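Long-range contacts in probable glutamine synthetase (Pseudomonas aeruginosa, PDB 4HPP), which is probably a member of the glutamine synthetase family, pairing an N-terminal domain with a catalytic domain, and binds glutamic acid and a magnesium ion: residues P224-V235 / P283-L291; I351-R359 / E402-K410. All coordinates share one frame; numbering follows the deposited sequence.

Overall arrangement
Both contacts lie in the glutamine synthetase catalytic domain, yet they share no helix or strand. Their centres are 27 Å apart, their nearest atoms about 11 Å. Contact 1 sets the loop before strand 235-243 against short helix 288-291, is largely buried, and lines the glutamic acid pocket. Contact 2 joins the end of helix 342-358 to helix 402-405 and the turn after it; most of its touching residues are buried, but it reaches the surface at Arg359. The chemistry differs accordingly. In contact 1 an arginine turns its charge to the ligand and no hydrogen bond links the two segments; in contact 2 arginine and glutamate pair directly beside an aliphatic patch.

Contact 1 (P224-V235 / P283-L291); sequences PLPAPGAVTNGV and PTAASYLRL. With GLU (glutamic acid), chain D.
Arg290 and Thr232 cross at about a right angle, and around that crossing the two segments build part of the glutamic acid pocket of the glutamine synthetase catalytic domain. CG of Arg290 stands anti to the backbone N (chi1 161°), and from there the chain runs extended to NE, along the loop towards the ligand. Near its root, Arg290 CB rests against the methyl of Thr232, CG2 at 3.8 Å, and against the ring of Pro224. Further out, Asn233 O approaches Arg290 CD. Gly234 C lies over one face of the guanidinium; Gly234 CA comes within 3.4 Å of Arg290 NH1. The carboxylate carbon of the glutamic acid lies at the guanidinium edge, in its plane. Two nitrogens meet the two oxygens there, Arg290 NE giving a hydrogen bond of 2.8 Å to GLU O and Arg290 NH1 one of 2.7 Å to GLU OXT, the latter the straighter at 162°. NH1 also bonds to Arg334 O, which should help fix the rotation of the group. From the loop side, Thr232 O accepts a hydrogen bond of 2.9 Å from GLU N, and Thr232 OG1 adds a weak bond to GLU O. Behind the arginine Leu225 CD2 meets Leu289 CB at 4.2 Å, while Pro224 lies against Ala286 O and Ser287. Ser287 OG, itself hydrogen-bonded to Asp337 and accepting from Thr284 N, lies 3.8 Å from Pro224 CG.

Contact 2 (I351-R359 / E402-K410); sequences IAGRLGIER and EALCAELPK
The guanidinium of Arg354 carries two glutamate oxygens at its edge, both in its plane: OE1 of Glu407 from across the contact and OE2 of Glu358 from one turn further along its own helix. Arg354 and Glu407 come from opposite directions, and NH1 and NH2 both close on the single oxygen OE1, at 2.8 and 2.9 Å respectively. The two flat groups are turned 51° against each other. NH1 meets OE1 from above the carboxylate plane, NH2 on the anti side and nearer that plane. Glu407 CG stands anti to the carbonyl carbon (chi1 -55°), which puts it 3.8 Å from Ile351 CG2; the bend at chi2 then carries the carboxylate to the arginine. The bond from NH1 to Glu358 OE2 is weak, whereas NE has a salt-bridge partner in Glu115 of helix 108-121; the carboxylates round Arg354 probably offset the closeness of its NH2 to Arg118.

Beside the charges runs an aliphatic patch. Ile351 crosses Leu404 at about a right angle, its CG2 3.4 Å from Leu404 CD1, and its CD1 touches Leu408 CD2 at 3.7 Å. Leu355 CD1 covers Ala403, whose CB also meets NH1 of Arg359 at 3.7 Å. This is helix 342-358 packing against helix 402-405 and the turn that follows it within the catalytic domain, an apolar seam flanked by the Arg354-Glu358-Glu407 salt-bridge network.

Contact 1 (P224-V235 / P283-L291)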
ATOM      1  N   PRO A 224      15.226 -34.905   2.087  1.00 48.58           N
ATOM      2  CA  PRO A 224      16.538 -35.304   1.573  1.00 51.89           C
ATOM      3  C   PRO A 224      16.854 -34.652   0.219  1.00 52.06           C
ATOM      4  O   PRO A 224      17.996 -34.213   0.034  1.00 51.48           O
ATOM      5  CB  PRO A 224      16.464 -36.854   1.461  1.00 48.39           C
ATOM      6  CG  PRO A 224      15.270 -37.274   2.239  1.00 50.25           C
ATOM      7  CD  PRO A 224      14.406 -36.057   2.512  1.00 48.09           C
ATOM      8  N   LEU A 225      15.885 -34.591  -0.708  1.00 48.98           N
ATOM      9  CA  LEU A 225      16.114 -33.875  -1.973  1.00 50.34           C
ATOM     10  C   LEU A 225      15.120 -32.723  -2.147  1.00 56.20           C
ATOM     11  O   LEU A 225      13.907 -32.940  -2.390  1.00 51.91           O
ATOM     12  CB  LEU A 225      16.123 -34.828  -3.187  1.00 49.83           C
ATOM     13  CG  LEU A 225      16.531 -34.130  -4.495  1.00 54.12           C
ATOM     14  CD1 LEU A 225      18.027 -33.789  -4.542  1.00 52.26           C
ATOM     15  CD2 LEU A 225      16.138 -34.951  -5.716  1.00 55.87           C
ATOM     16  N   PRO A 226      15.611 -31.489  -1.978  1.00 51.41           N
ATOM     17  CA  PRO A 226      14.731 -30.299  -1.932  1.00 47.96           C
ATOM     18  C   PRO A 226      13.934 -30.058  -3.238  1.00 52.93           C
ATOM     19  O   PRO A 226      12.798 -29.565  -3.209  1.00 62.42           O
ATOM     20  CB  PRO A 226      15.699 -29.141  -1.720  1.00 40.17           C
ATOM     21  CG  PRO A 226      17.071 -29.680  -1.947  1.00 48.98           C
ATOM     22  CD  PRO A 226      17.023 -31.173  -1.706  1.00 47.91           C
ATOM     23  N   ALA A 227      14.549 -30.356  -4.369  1.00 54.31           N
ATOM     24  CA  ALA A 227      13.908 -30.236  -5.687  1.00 57.61           C
ATOM     25  C   ALA A 227      14.731 -30.990  -6.733  1.00 53.68           C
ATOM     26  O   ALA A 227      15.934 -31.215  -6.567  1.00 50.65           O
ATOM     27  CB  ALA A 227      13.736 -28.780  -6.094  1.00 53.32           C
ATOM     28  N   PRO A 228      14.090 -31.392  -7.827  1.00 60.59           N
ATOM     29  CA  PRO A 228      14.871 -32.237  -8.741  1.00 64.92           C
ATOM     30  C   PRO A 228      16.247 -31.656  -9.177  1.00 63.09           C
ATOM     31  O   PRO A 228      16.335 -30.470  -9.528  1.00 58.62           O
ATOM     32  CB  PRO A 228      13.907 -32.402  -9.923  1.00 58.14           C
ATOM     33  CG  PRO A 228      12.565 -32.404  -9.269  1.00 46.89           C
ATOM     34  CD  PRO A 228      12.699 -31.227  -8.313  1.00 55.47           C
ATOM     35  N   GLY A 229      17.293 -32.492  -9.116  1.00 64.77           N
ATOM     36  CA  GLY A 229      18.664 -32.100  -9.484  1.00 58.03           C
ATOM     37  C   GLY A 229      19.292 -31.042  -8.582  1.00 68.38           C
ATOM     38  O   GLY A 229      20.162 -30.278  -9.010  1.00 70.74           O
ATOM     39  N   ALA A 230      18.849 -30.998  -7.329  1.00 60.56           N
ATOM     40  CA  ALA A 230      19.389 -30.098  -6.364  1.00 49.09           C
ATOM     41  C   ALA A 230      20.408 -30.869  -5.569  1.00 47.20           C
ATOM     42  O   ALA A 230      20.316 -32.090  -5.458  1.00 46.22           O
ATOM     43  CB  ALA A 230      18.268 -29.600  -5.467  1.00 47.73           C
ATOM     44  N   VAL A 231      21.379 -30.160  -5.006  1.00 47.94           N
ATOM     45  CA  VAL A 231      22.151 -30.661  -3.864  1.00 45.18           C
ATOM     46  C   VAL A 231      21.225 -31.137  -2.734  1.00 46.86           C
ATOM     47  O   VAL A 231      20.218 -30.488  -2.424  1.00 56.16           O
ATOM     48  CB  VAL A 231      23.096 -29.577  -3.320  1.00 46.95           C
ATOM     49  CG1 VAL A 231      24.079 -30.168  -2.289  1.00 39.60           C
ATOM     50  CG2 VAL A 231      23.837 -28.911  -4.506  1.00 50.81           C
ATOM     51  N   THR A 232      21.567 -32.285  -2.163  1.00 41.72           N
ATOM     52  CA  THR A 232      20.745 -33.007  -1.221  1.00 48.66           C
ATOM     53  C   THR A 232      20.976 -32.429   0.205  1.00 54.64           C
ATOM     54  O   THR A 232      22.016 -31.827   0.457  1.00 51.37           O
ATOM     55  CB  THR A 232      21.098 -34.527  -1.233  1.00 53.56           C
ATOM     56  OG1 THR A 232      22.520 -34.713  -1.262  1.00 51.99           O
ATOM     57  CG2 THR A 232      20.582 -35.208  -2.447  1.00 54.56           C
ATOM     58  N   ASN A 233      20.006 -32.640   1.114  1.00 52.21           N
ATOM     59  CA  ASN A 233      20.036 -32.153   2.481  1.00 41.26           C
ATOM     60  C   ASN A 233      20.326 -33.400   3.343  1.00 50.54           C
ATOM     61  O   ASN A 233      19.464 -34.290   3.505  1.00 52.29           O
ATOM     62  CB  ASN A 233      18.702 -31.483   2.926  1.00 39.79           C
ATOM     63  CG  ASN A 233      18.356 -30.147   2.201  1.00 45.88           C
ATOM     64  OD1 ASN A 233      19.181 -29.211   2.114  1.00 44.40           O
ATOM     65  ND2 ASN A 233      17.082 -30.044   1.705  1.00 40.69           N
ATOM     66  N   GLY A 234      21.544 -33.473   3.891  1.00 52.17           N
ATOM     67  CA  GLY A 234      21.921 -34.543   4.799  1.00 48.53           C
ATOM     68  C   GLY A 234      21.652 -34.185   6.254  1.00 51.81           C
ATOM     69  O   GLY A 234      21.311 -33.056   6.567  1.00 46.86           O
ATOM     70  N   VAL A 235      21.754 -35.190   7.118  1.00 50.36           N
ATOM     71  CA  VAL A 235      21.788 -35.051   8.543  1.00 44.66           C
ATOM     72  C   VAL A 235      22.994 -35.909   8.904  1.00 48.71           C
ATOM     73  O   VAL A 235      23.096 -37.017   8.432  1.00 49.33           O
ATOM     74  CB  VAL A 235      20.512 -35.601   9.222  1.00 43.17           C
ATOM     75  CG1 VAL A 235      20.745 -35.900  10.724  1.00 44.81           C
ATOM     76  CG2 VAL A 235      19.342 -34.633   9.086  1.00 42.14           C
ATOM     77  N   PRO A 283      14.704 -43.269   6.024  1.00 51.51           N
ATOM     78  CA  PRO A 283      13.531 -44.093   6.159  1.00 50.59           C
ATOM     79  C   PRO A 283      12.414 -43.701   5.256  1.00 48.32           C
ATOM     80  O   PRO A 283      11.312 -44.193   5.443  1.00 51.34           O
ATOM     81  CB  PRO A 283      13.072 -43.791   7.584  1.00 48.68           C
ATOM     82  CG  PRO A 283      13.690 -42.472   7.931  1.00 53.22           C
ATOM     83  CD  PRO A 283      14.520 -42.022   6.770  1.00 48.21           C
ATOM     84  N   THR A 284      12.632 -42.799   4.320  1.00 48.87           N
ATOM     85  CA  THR A 284      11.491 -42.506   3.443  1.00 57.21           C
ATOM     86  C   THR A 284      11.826 -42.823   2.005  1.00 61.82           C
ATOM     87  O   THR A 284      13.012 -42.928   1.628  1.00 61.98           O
ATOM     88  CB  THR A 284      10.995 -41.049   3.513  1.00 53.05           C
ATOM     89  OG1 THR A 284      12.062 -40.172   3.166  1.00 43.24           O
ATOM     90  CG2 THR A 284      10.482 -40.707   4.904  1.00 68.90           C
ATOM     91  N   ALA A 285      10.776 -42.948   1.204  1.00 60.93           N
ATOM     92  CA  ALA A 285      10.933 -43.229  -0.229  1.00 66.22           C
ATOM     93  C   ALA A 285      11.873 -42.191  -0.897  1.00 65.08           C
ATOM     94  O   ALA A 285      12.759 -42.572  -1.680  1.00 56.64           O
ATOM     95  CB  ALA A 285       9.561 -43.291  -0.921  1.00 63.33           C
ATOM     96  N   ALA A 286      11.705 -40.902  -0.546  1.00 58.36           N
ATOM     97  CA  ALA A 286      12.561 -39.819  -1.056  1.00 54.04           C
ATOM     98  C   ALA A 286      14.004 -39.917  -0.591  1.00 57.43           C
ATOM     99  O   ALA A 286      14.873 -39.225  -1.150  1.00 60.24           O
ATOM    100  CB  ALA A 286      11.998 -38.444  -0.713  1.00 61.17           C
ATOM    101  N   SER A 287      14.267 -40.774   0.406  1.00 52.09           N
ATOM    102  CA  SER A 287      15.610 -40.865   0.961  1.00 53.21           C
ATOM    103  C   SER A 287      16.573 -41.468  -0.050  1.00 60.23           C
ATOM    104  O   SER A 287      17.787 -41.146  -0.058  1.00 59.99           O
ATOM    105  CB  SER A 287      15.625 -41.646   2.261  1.00 53.52           C
ATOM    106  OG  SER A 287      14.987 -40.913   3.297  1.00 45.77           O
ATOM    107  N   TYR A 288      16.029 -42.307  -0.937  1.00 63.09           N
ATOM    108  CA  TYR A 288      16.883 -43.028  -1.878  1.00 55.89           C
ATOM    109  C   TYR A 288      17.282 -42.247  -3.135  1.00 54.55           C
ATOM    110  O   TYR A 288      18.215 -42.643  -3.796  1.00 60.44           O
ATOM    111  CB  TYR A 288      16.439 -44.480  -2.060  1.00 47.16           C
ATOM    112  CG  TYR A 288      16.550 -45.114  -0.728  1.00 40.98           C
ATOM    113  CD1 TYR A 288      15.517 -44.979   0.206  1.00 43.14           C
ATOM    114  CD2 TYR A 288      17.725 -45.730  -0.336  1.00 43.38           C
ATOM    115  CE1 TYR A 288      15.624 -45.498   1.475  1.00 41.97           C
ATOM    116  CE2 TYR A 288      17.862 -46.229   0.957  1.00 46.66           C
ATOM    117  CZ  TYR A 288      16.806 -46.110   1.852  1.00 48.07           C
ATOM    118  OH  TYR A 288      16.933 -46.604   3.138  1.00 57.71           O
ATOM    119  N   LEU A 289      16.627 -41.106  -3.391  1.00 51.63           N
ATOM    120  CA  LEU A 289      17.151 -40.133  -4.367  1.00 60.01           C
ATOM    121  C   LEU A 289      18.438 -39.470  -3.866  1.00 61.00           C
ATOM    122  O   LEU A 289      19.209 -38.949  -4.672  1.00 70.46           O
ATOM    123  CB  LEU A 289      16.117 -39.046  -4.733  1.00 52.68           C
ATOM    124  CG  LEU A 289      14.663 -39.512  -4.796  1.00 55.20           C
ATOM    125  CD1 LEU A 289      13.703 -38.344  -4.806  1.00 40.17           C
ATOM    126  CD2 LEU A 289      14.449 -40.396  -6.044  1.00 63.17           C
ATOM    127  N   ARG A 290      18.636 -39.470  -2.544  1.00 64.63           N
ATOM    128  CA  ARG A 290      19.844 -38.919  -1.885  1.00 61.29           C
ATOM    129  C   ARG A 290      20.975 -39.975  -1.714  1.00 65.69           C
ATOM    130  O   ARG A 290      22.154 -39.722  -2.091  1.00 59.68           O
ATOM    131  CB  ARG A 290      19.472 -38.251  -0.538  1.00 51.88           C
ATOM    132  CG  ARG A 290      20.641 -38.072   0.417  1.00 55.05           C
ATOM    133  CD  ARG A 290      20.325 -37.185   1.633  1.00 53.31           C
ATOM    134  NE  ARG A 290      21.572 -36.970   2.351  1.00 47.28           N
ATOM    135  CZ  ARG A 290      22.141 -37.826   3.208  1.00 48.97           C
ATOM    136  NH1 ARG A 290      23.308 -37.519   3.756  1.00 43.41           N
ATOM    137  NH2 ARG A 290      21.553 -38.965   3.553  1.00 55.04           N
ATOM    138  N   LEU A 291      20.617 -41.155  -1.184  1.00 65.79           N
ATOM    139  CA  LEU A 291      21.601 -42.244  -0.936  1.00 69.40           C
ATOM    140  C   LEU A 291      22.231 -42.898  -2.190  1.00 70.42           C
ATOM    141  O   LEU A 291      23.431 -43.226  -2.204  1.00 74.95           O
ATOM    142  CB  LEU A 291      21.005 -43.337  -0.049  1.00 67.55           C
ATOM    143  CG  LEU A 291      20.894 -43.280   1.464  1.00 69.34           C
ATOM    144  CD1 LEU A 291      21.067 -44.732   1.876  1.00 69.17           C
ATOM    145  CD2 LEU A 291      21.947 -42.388   2.122  1.00 73.71           C
TER
HETATM  146  N   GLU D 503      24.648 -32.241   1.581  1.00 59.07           N
HETATM  147  CA  GLU D 503      25.443 -33.497   1.891  1.00 66.94           C
HETATM  148  C   GLU D 503      24.624 -34.711   2.385  1.00 63.78           C
HETATM  149  O   GLU D 503      23.568 -35.034   1.854  1.00 54.76           O
HETATM  150  CB  GLU D 503      26.537 -33.188   2.904  1.00 70.29           C
HETATM  151  CG  GLU D 503      27.643 -32.332   2.350  1.00 68.88           C
HETATM  152  CD  GLU D 503      28.580 -31.870   3.416  1.00 67.54           C
HETATM  153  OE1 GLU D 503      29.740 -32.306   3.365  1.00 79.26           O
HETATM  154  OE2 GLU D 503      28.156 -31.092   4.306  1.00 71.84           O
HETATM  155  OXT GLU D 503      24.983 -35.407   3.342  1.00 77.21           O

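Contact 2 (I351-R359 / E402-K410)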
ATOM      1  N   ILE A 351      22.372 -49.079  18.784  1.00 56.80           N
ATOM      2  CA  ILE A 351      22.057 -50.509  18.949  1.00 58.34           C
ATOM      3  C   ILE A 351      23.114 -51.341  18.232  1.00 63.94           C
ATOM      4  O   ILE A 351      23.820 -52.141  18.873  1.00 58.74           O
ATOM      5  CB  ILE A 351      20.620 -50.904  18.475  1.00 55.36           C
ATOM      6  CG1 ILE A 351      19.590 -50.671  19.590  1.00 52.21           C
ATOM      7  CG2 ILE A 351      20.544 -52.391  18.188  1.00 52.93           C
ATOM      8  CD1 ILE A 351      18.168 -50.555  19.112  1.00 42.15           C
ATOM      9  N   ALA A 352      23.232 -51.125  16.917  1.00 61.45           N
ATOM     10  CA  ALA A 352      24.111 -51.939  16.096  1.00 68.36           C
ATOM     11  C   ALA A 352      25.537 -51.816  16.595  1.00 69.71           C
ATOM     12  O   ALA A 352      26.281 -52.791  16.567  1.00 71.84           O
ATOM     13  CB  ALA A 352      24.018 -51.547  14.633  1.00 70.12           C
ATOM     14  N   GLY A 353      25.891 -50.619  17.058  1.00 68.26           N
ATOM     15  CA  GLY A 353      27.170 -50.355  17.719  1.00 60.02           C
ATOM     16  C   GLY A 353      27.305 -51.233  18.938  1.00 60.53           C
ATOM     17  O   GLY A 353      28.319 -51.936  19.091  1.00 65.10           O
ATOM     18  N   ARG A 354      26.282 -51.212  19.792  1.00 59.13           N
ATOM     19  CA  ARG A 354      26.244 -52.078  20.989  1.00 59.14           C
ATOM     20  C   ARG A 354      26.494 -53.523  20.580  1.00 55.54           C
ATOM     21  O   ARG A 354      27.399 -54.148  21.086  1.00 48.72           O
ATOM     22  CB  ARG A 354      24.901 -51.990  21.746  1.00 61.34           C
ATOM     23  CG  ARG A 354      24.983 -51.844  23.273  1.00 60.23           C
ATOM     24  CD  ARG A 354      23.736 -52.370  24.025  1.00 64.00           C
ATOM     25  NE  ARG A 354      22.427 -52.263  23.330  1.00 70.33           N
ATOM     26  CZ  ARG A 354      21.647 -53.290  22.955  1.00 63.86           C
ATOM     27  NH1 ARG A 354      22.035 -54.525  23.201  1.00 66.45           N
ATOM     28  NH2 ARG A 354      20.476 -53.096  22.324  1.00 47.02           N
ATOM     29  N   LEU A 355      25.683 -54.043  19.660  1.00 57.26           N
ATOM     30  CA  LEU A 355      25.879 -55.382  19.111  1.00 57.72           C
ATOM     31  C   LEU A 355      27.314 -55.613  18.595  1.00 63.13           C
ATOM     32  O   LEU A 355      27.819 -56.738  18.608  1.00 66.05           O
ATOM     33  CB  LEU A 355      24.908 -55.614  17.953  1.00 58.17           C
ATOM     34  CG  LEU A 355      23.461 -55.849  18.341  1.00 60.95           C
ATOM     35  CD1 LEU A 355      22.709 -56.324  17.124  1.00 53.31           C
ATOM     36  CD2 LEU A 355      23.414 -56.890  19.453  1.00 64.03           C
ATOM     37  N   GLY A 356      27.954 -54.550  18.121  1.00 61.79           N
ATOM     38  CA  GLY A 356      29.324 -54.633  17.664  1.00 63.93           C
ATOM     39  C   GLY A 356      30.188 -54.943  18.862  1.00 64.27           C
ATOM     40  O   GLY A 356      30.975 -55.877  18.828  1.00 59.56           O
ATOM     41  N   ILE A 357      30.001 -54.168  19.927  1.00 57.63           N
ATOM     42  CA  ILE A 357      30.803 -54.285  21.130  1.00 58.02           C
ATOM     43  C   ILE A 357      30.596 -55.597  21.870  1.00 63.42           C
ATOM     44  O   ILE A 357      31.565 -56.218  22.289  1.00 70.35           O
ATOM     45  CB  ILE A 357      30.501 -53.105  22.072  1.00 58.09           C
ATOM     46  CG1 ILE A 357      30.963 -51.791  21.406  1.00 49.47           C
ATOM     47  CG2 ILE A 357      31.097 -53.349  23.462  1.00 51.99           C
ATOM     48  CD1 ILE A 357      30.412 -50.538  22.041  1.00 53.56           C
ATOM     49  N   GLU A 358      29.331 -55.998  22.021  1.00 73.74           N
ATOM     50  CA  GLU A 358      28.894 -57.245  22.703  1.00 70.99           C
ATOM     51  C   GLU A 358      29.469 -58.553  22.121  1.00 70.71           C
ATOM     52  O   GLU A 358      29.747 -59.495  22.860  1.00 74.18           O
ATOM     53  CB  GLU A 358      27.348 -57.327  22.742  1.00 65.79           C
ATOM     54  CG  GLU A 358      26.723 -56.216  23.589  1.00 64.59           C
ATOM     55  CD  GLU A 358      25.198 -56.263  23.755  1.00 62.64           C
ATOM     56  OE1 GLU A 358      24.450 -56.860  22.916  1.00 47.61           O
ATOM     57  OE2 GLU A 358      24.764 -55.670  24.778  1.00 64.22           O
ATOM     58  N   ARG A 359      29.615 -58.599  20.802  1.00 63.47           N
ATOM     59  CA  ARG A 359      30.142 -59.764  20.076  1.00 63.37           C
ATOM     60  C   ARG A 359      31.586 -59.555  19.594  1.00 64.70           C
ATOM     61  O   ARG A 359      32.046 -60.240  18.680  1.00 59.60           O
ATOM     62  CB  ARG A 359      29.214 -60.083  18.897  1.00 55.26           C
ATOM     63  CG  ARG A 359      27.804 -60.218  19.420  1.00 50.20           C
ATOM     64  CD  ARG A 359      26.730 -60.393  18.369  1.00 65.81           C
ATOM     65  NE  ARG A 359      25.442 -60.382  19.077  1.00 73.45           N
ATOM     66  CZ  ARG A 359      24.269 -60.813  18.603  1.00 76.20           C
ATOM     67  NH1 ARG A 359      24.131 -61.302  17.351  1.00 60.49           N
ATOM     68  NH2 ARG A 359      23.217 -60.753  19.414  1.00 71.47           N
ATOM     69  N   GLU A 402      17.849 -60.338  11.896  1.00 76.33           N
ATOM     70  CA  GLU A 402      17.196 -60.710  13.152  1.00 71.09           C
ATOM     71  C   GLU A 402      18.006 -60.267  14.350  1.00 63.33           C
ATOM     72  O   GLU A 402      17.434 -60.019  15.419  1.00 55.31           O
ATOM     73  CB  GLU A 402      16.934 -62.206  13.241  1.00 74.84           C
ATOM     74  CG  GLU A 402      15.939 -62.729  12.231  1.00 89.89           C
ATOM     75  CD  GLU A 402      16.461 -64.003  11.614  1.00 94.74           C
ATOM     76  OE1 GLU A 402      15.810 -65.056  11.814  1.00 82.82           O
ATOM     77  OE2 GLU A 402      17.544 -63.936  10.971  1.00 92.59           O
ATOM     78  N   ALA A 403      19.332 -60.186  14.211  1.00 55.48           N
ATOM     79  CA  ALA A 403      20.091 -59.734  15.374  1.00 64.02           C
ATOM     80  C   ALA A 403      19.588 -58.331  15.819  1.00 66.63           C
ATOM     81  O   ALA A 403      19.316 -58.101  17.016  1.00 73.30           O
ATOM     82  CB  ALA A 403      21.580 -59.744  15.096  1.00 58.46           C
ATOM     83  N   LEU A 404      19.423 -57.423  14.851  1.00 60.56           N
ATOM     84  CA  LEU A 404      19.017 -56.041  15.153  1.00 62.64           C
ATOM     85  C   LEU A 404      17.539 -55.956  15.571  1.00 61.10           C
ATOM     86  O   LEU A 404      17.232 -55.396  16.642  1.00 62.10           O
ATOM     87  CB  LEU A 404      19.341 -55.103  13.982  1.00 54.98           C
ATOM     88  CG  LEU A 404      18.980 -53.608  14.099  1.00 56.35           C
ATOM     89  CD1 LEU A 404      20.079 -52.849  14.813  1.00 52.14           C
ATOM     90  CD2 LEU A 404      18.781 -53.004  12.725  1.00 44.44           C
ATOM     91  N   CYS A 405      16.661 -56.556  14.759  1.00 50.60           N
ATOM     92  CA  CYS A 405      15.239 -56.578  15.008  1.00 52.08           C
ATOM     93  C   CYS A 405      14.977 -56.986  16.407  1.00 57.04           C
ATOM     94  O   CYS A 405      14.105 -56.425  17.074  1.00 75.86           O
ATOM     95  CB  CYS A 405      14.525 -57.554  14.098  1.00 49.21           C
ATOM     96  SG  CYS A 405      14.510 -56.884  12.455  1.00 69.36           S
ATOM     97  N   ALA A 406      15.726 -57.963  16.870  1.00 56.48           N
ATOM     98  CA  ALA A 406      15.480 -58.492  18.187  1.00 62.44           C
ATOM     99  C   ALA A 406      15.684 -57.436  19.281  1.00 69.22           C
ATOM    100  O   ALA A 406      15.131 -57.588  20.362  1.00 77.82           O
ATOM    101  CB  ALA A 406      16.355 -59.710  18.447  1.00 60.69           C
ATOM    102  N   GLU A 407      16.467 -56.379  19.036  1.00 70.03           N
ATOM    103  CA  GLU A 407      16.675 -55.374  20.106  1.00 69.47           C
ATOM    104  C   GLU A 407      15.528 -54.344  20.119  1.00 66.88           C
ATOM    105  O   GLU A 407      15.352 -53.560  21.079  1.00 58.84           O
ATOM    106  CB  GLU A 407      18.015 -54.650  19.977  1.00 64.65           C
ATOM    107  CG  GLU A 407      19.272 -55.483  19.922  1.00 62.74           C
ATOM    108  CD  GLU A 407      19.497 -56.374  21.113  1.00 65.37           C
ATOM    109  OE1 GLU A 407      19.734 -55.892  22.277  1.00 63.77           O
ATOM    110  OE2 GLU A 407      19.476 -57.592  20.828  1.00 64.42           O
ATOM    111  N   LEU A 408      14.748 -54.358  19.045  1.00 65.54           N
ATOM    112  CA  LEU A 408      13.635 -53.429  18.929  1.00 66.15           C
ATOM    113  C   LEU A 408      12.474 -54.093  19.615  1.00 67.98           C
ATOM    114  O   LEU A 408      12.310 -55.303  19.470  1.00 77.46           O
ATOM    115  CB  LEU A 408      13.327 -53.141  17.461  1.00 63.90           C
ATOM    116  CG  LEU A 408      14.464 -52.529  16.622  1.00 58.72           C
ATOM    117  CD1 LEU A 408      14.022 -52.261  15.185  1.00 54.94           C
ATOM    118  CD2 LEU A 408      15.030 -51.259  17.260  1.00 52.74           C
ATOM    119  N   PRO A 409      11.734 -53.342  20.459  1.00 74.40           N
ATOM    120  CA  PRO A 409      10.440 -53.802  20.980  1.00 61.48           C
ATOM    121  C   PRO A 409       9.577 -54.245  19.824  1.00 57.95           C
ATOM    122  O   PRO A 409       9.367 -53.494  18.878  1.00 64.48           O
ATOM    123  CB  PRO A 409       9.844 -52.538  21.604  1.00 50.64           C
ATOM    124  CG  PRO A 409      10.946 -51.515  21.590  1.00 59.11           C
ATOM    125  CD  PRO A 409      12.227 -52.211  21.250  1.00 63.34           C
ATOM    126  N   LYS A 410       9.057 -55.453  19.898  1.00 65.39           N
ATOM    127  CA  LYS A 410       8.371 -56.024  18.740  1.00 64.36           C
ATOM    128  C   LYS A 410       7.214 -55.182  18.175  1.00 58.89           C
ATOM    129  O   LYS A 410       7.102 -55.046  16.965  1.00 71.22           O
ATOM    130  CB  LYS A 410       7.962 -57.485  19.001  1.00 64.79           C
ATOM    131  CG  LYS A 410       8.213 -58.366  17.789  1.00 72.10           C
ATOM    132  CD  LYS A 410       7.028 -59.264  17.482  1.00 71.70           C
ATOM    133  CE  LYS A 410       6.877 -59.448  15.983  1.00 73.33           C
ATOM    134  NZ  LYS A 410       5.735 -60.381  15.731  1.00 68.50           N
TER